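Local structure of xyloglucan-specific endo-beta-1,4-glucanase BoGH5A (Bacteroides ovatus, 3ZMR) at residues Y99-A104 against I244-R249. The protein cuts the beta-1,4-linked glucan backbone of xyloglucans from within, with retention of configuration, releasing xyloglucan oligosaccharides. Residues are numbered along the deposited sequence; the frame is centred on the assembly and turned at random.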
loop_
_atom_site.group_PDB
_atom_site.type_symbol
_atom_site.label_atom_id
_atom_site.label_comp_id
_atom_site.label_asym_id
_atom_site.label_seq_id
_atom_site.Cartn_x
_atom_site.Cartn_y
_atom_site.Cartn_z
ATOM N N TYR A 99 17.706 1.012 -15.821
ATOM C CA TYR A 99 17.202 2.235 -16.525
ATOM C C TYR A 99 18.341 3.131 -16.961
ATOM O O TYR A 99 19.284 3.379 -16.209
ATOM C CB TYR A 99 16.275 3.126 -15.676
ATOM C CG TYR A 99 14.896 2.591 -15.344
ATOM C CD1 TYR A 99 14.334 1.534 -16.009
ATOM C CD2 TYR A 99 14.177 3.164 -14.298
ATOM C CE1 TYR A 99 13.070 1.078 -15.681
ATOM C CE2 TYR A 99 12.920 2.724 -13.961
ATOM C CZ TYR A 99 12.372 1.661 -14.631
ATOM O OH TYR A 99 11.104 1.208 -14.327
ATOM N N ASP A 100 18.243 3.640 -18.184
ATOM C CA ASP A 100 19.286 4.564 -18.683
ATOM C C ASP A 100 19.446 5.827 -17.803
ATOM O O ASP A 100 20.514 6.392 -17.684
ATOM C CB ASP A 100 18.973 4.995 -20.113
ATOM C CG ASP A 100 19.108 3.866 -21.129
ATOM O OD1 ASP A 100 19.640 2.787 -20.795
ATOM O OD2 ASP A 100 18.676 4.081 -22.278
ATOM N N GLU A 101 18.349 6.211 -17.154
ATOM C CA GLU A 101 18.268 7.406 -16.349
ATOM C C GLU A 101 18.802 7.211 -14.917
ATOM O O GLU A 101 18.879 8.178 -14.139
ATOM C CB GLU A 101 16.801 7.883 -16.259
ATOM C CG GLU A 101 16.149 8.242 -17.585
ATOM C CD GLU A 101 15.517 7.099 -18.340
ATOM O OE1 GLU A 101 15.699 5.912 -18.012
ATOM O OE2 GLU A 101 14.790 7.421 -19.311
ATOM N N TYR A 102 19.152 5.974 -14.566
ATOM C CA TYR A 102 19.692 5.658 -13.237
ATOM C C TYR A 102 20.851 6.569 -12.851
ATOM O O TYR A 102 21.749 6.847 -13.653
ATOM C CB TYR A 102 20.168 4.218 -13.202
ATOM C CG TYR A 102 20.821 3.768 -11.925
ATOM C CD1 TYR A 102 20.081 3.322 -10.827
ATOM C CD2 TYR A 102 22.208 3.753 -11.828
ATOM C CE1 TYR A 102 20.729 2.850 -9.685
ATOM C CE2 TYR A 102 22.851 3.306 -10.699
ATOM C CZ TYR A 102 22.115 2.878 -9.626
ATOM O OH TYR A 102 22.774 2.392 -8.524
ATOM N N ILE A 103 20.852 6.981 -11.597
ATOM C CA ILE A 103 22.010 7.619 -11.016
ATOM C C ILE A 103 22.335 6.905 -9.707
ATOM O O ILE A 103 21.491 6.251 -9.099
ATOM C CB ILE A 103 21.831 9.142 -10.798
ATOM C CG1 ILE A 103 20.783 9.435 -9.728
ATOM C CG2 ILE A 103 21.531 9.864 -12.119
ATOM C CD1 ILE A 103 20.594 10.935 -9.441
ATOM N N ALA A 104 23.579 7.035 -9.264
ATOM C CA ALA A 104 24.055 6.300 -8.116
ATOM C C ALA A 104 23.225 6.631 -6.869
ATOM O O ALA A 104 22.701 7.750 -6.741
ATOM C CB ALA A 104 25.493 6.637 -7.851
ATOM N N ILE A 244 7.075 9.803 -12.432
ATOM C CA ILE A 244 6.868 10.471 -11.143
ATOM C C ILE A 244 8.141 10.368 -10.270
ATOM O O ILE A 244 8.617 11.364 -9.684
ATOM C CB ILE A 244 5.681 9.848 -10.400
ATOM C CG1 ILE A 244 4.380 9.975 -11.220
ATOM C CG2 ILE A 244 5.527 10.475 -9.012
ATOM C CD1 ILE A 244 3.354 8.933 -10.830
ATOM N N ALA A 245 8.713 9.155 -10.226
ATOM C CA ALA A 245 9.950 8.939 -9.467
ATOM C C ALA A 245 11.076 9.827 -9.954
ATOM O O ALA A 245 11.811 10.406 -9.156
ATOM C CB ALA A 245 10.346 7.474 -9.540
ATOM N N LEU A 246 11.221 9.960 -11.274
ATOM C CA LEU A 246 12.280 10.837 -11.811
ATOM C C LEU A 246 12.037 12.292 -11.476
ATOM O O LEU A 246 12.974 13.031 -11.141
ATOM C CB LEU A 246 12.455 10.633 -13.317
ATOM C CG LEU A 246 13.149 9.309 -13.739
ATOM C CD1 LEU A 246 13.090 9.101 -15.241
ATOM C CD2 LEU A 246 14.585 9.264 -13.240
ATOM N N ARG A 247 10.784 12.725 -11.544
ATOM C CA ARG A 247 10.504 14.141 -11.226
ATOM C C ARG A 247 10.865 14.463 -9.759
ATOM O O ARG A 247 11.389 15.539 -9.464
ATOM C CB ARG A 247 9.034 14.506 -11.513
ATOM C CG ARG A 247 8.614 15.882 -11.002
ATOM C CD ARG A 247 9.333 17.014 -11.689
ATOM N NE ARG A 247 8.827 17.261 -13.032
ATOM C CZ ARG A 247 8.103 18.333 -13.403
ATOM N NH1 ARG A 247 7.733 19.251 -12.537
ATOM N NH2 ARG A 247 7.727 18.449 -14.672
ATOM N N PHE A 248 10.539 13.526 -8.850
ATOM C CA PHE A 248 10.678 13.752 -7.426
ATOM C C PHE A 248 11.940 13.145 -6.773
ATOM O O PHE A 248 12.095 13.128 -5.549
ATOM C CB PHE A 248 9.409 13.278 -6.711
ATOM C CG PHE A 248 8.208 14.155 -6.951
ATOM C CD1 PHE A 248 8.058 15.346 -6.245
ATOM C CD2 PHE A 248 7.235 13.790 -7.869
ATOM C CE1 PHE A 248 6.983 16.148 -6.490
ATOM C CE2 PHE A 248 6.149 14.598 -8.121
ATOM C CZ PHE A 248 6.010 15.766 -7.421
ATOM N N ARG A 249 12.878 12.700 -7.613
ATOM C CA ARG A 249 14.021 11.918 -7.147
ATOM C C ARG A 249 14.899 12.664 -6.137
ATOM O O ARG A 249 15.488 12.033 -5.260
ATOM C CB ARG A 249 14.882 11.503 -8.371
ATOM C CG ARG A 249 16.079 10.615 -7.992
ATOM C CD ARG A 249 16.678 9.899 -9.175
ATOM N NE ARG A 249 17.060 10.803 -10.255
ATOM C CZ ARG A 249 17.544 10.418 -11.427
ATOM N NH1 ARG A 249 17.686 9.129 -11.739
ATOM N NH2 ARG A 249 17.846 11.350 -12.321
HETATM O O HOH W 1 19.088 10.767 -14.911
#
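R249, near the C-terminal end of helix 227-248, reaches across to E101 and I103 and illustrates how one arginine can fasten an irregular loop to the outside of a TIM barrel. From CB its chain sets out with CG anti to the backbone N (chi1 -177°). CD then comes 4.1 Å from CD1 of I103, and a bend at chi3 (55°) turns NE out of line with the chain. NE lies 3.6 Å from that same I103 CD1, which sits over the centre of one guanidinium face. CD2 of L246 covers the opposite face nearer the rim, 3.4 Å above the plane. At the edge, NH1 donates a nearly straight bond of 2.8 Å to O of E101, the acceptor lying almost in the guanidinium plane while the donor stands above the carbonyl plane. NH2 donates to a water (2.9 Å) that in turn donates to the same carbonyl oxygen. Beside this, CG of E101 meets CD1 of L246 at 3.9 Å, and OE1 of E101 forms a salt bridge with K242, also on helix 227-248. NH1 also bonds to O of T295. A leucine in place of R249 would probably leave the E101 carbonyl without its direct donor and the bridging water less firmly held. The cation is thus held by two neutral backbone oxygens, one in loop 99-104 and one at T295, with aliphatic groups packed on both faces, which limit its tilt.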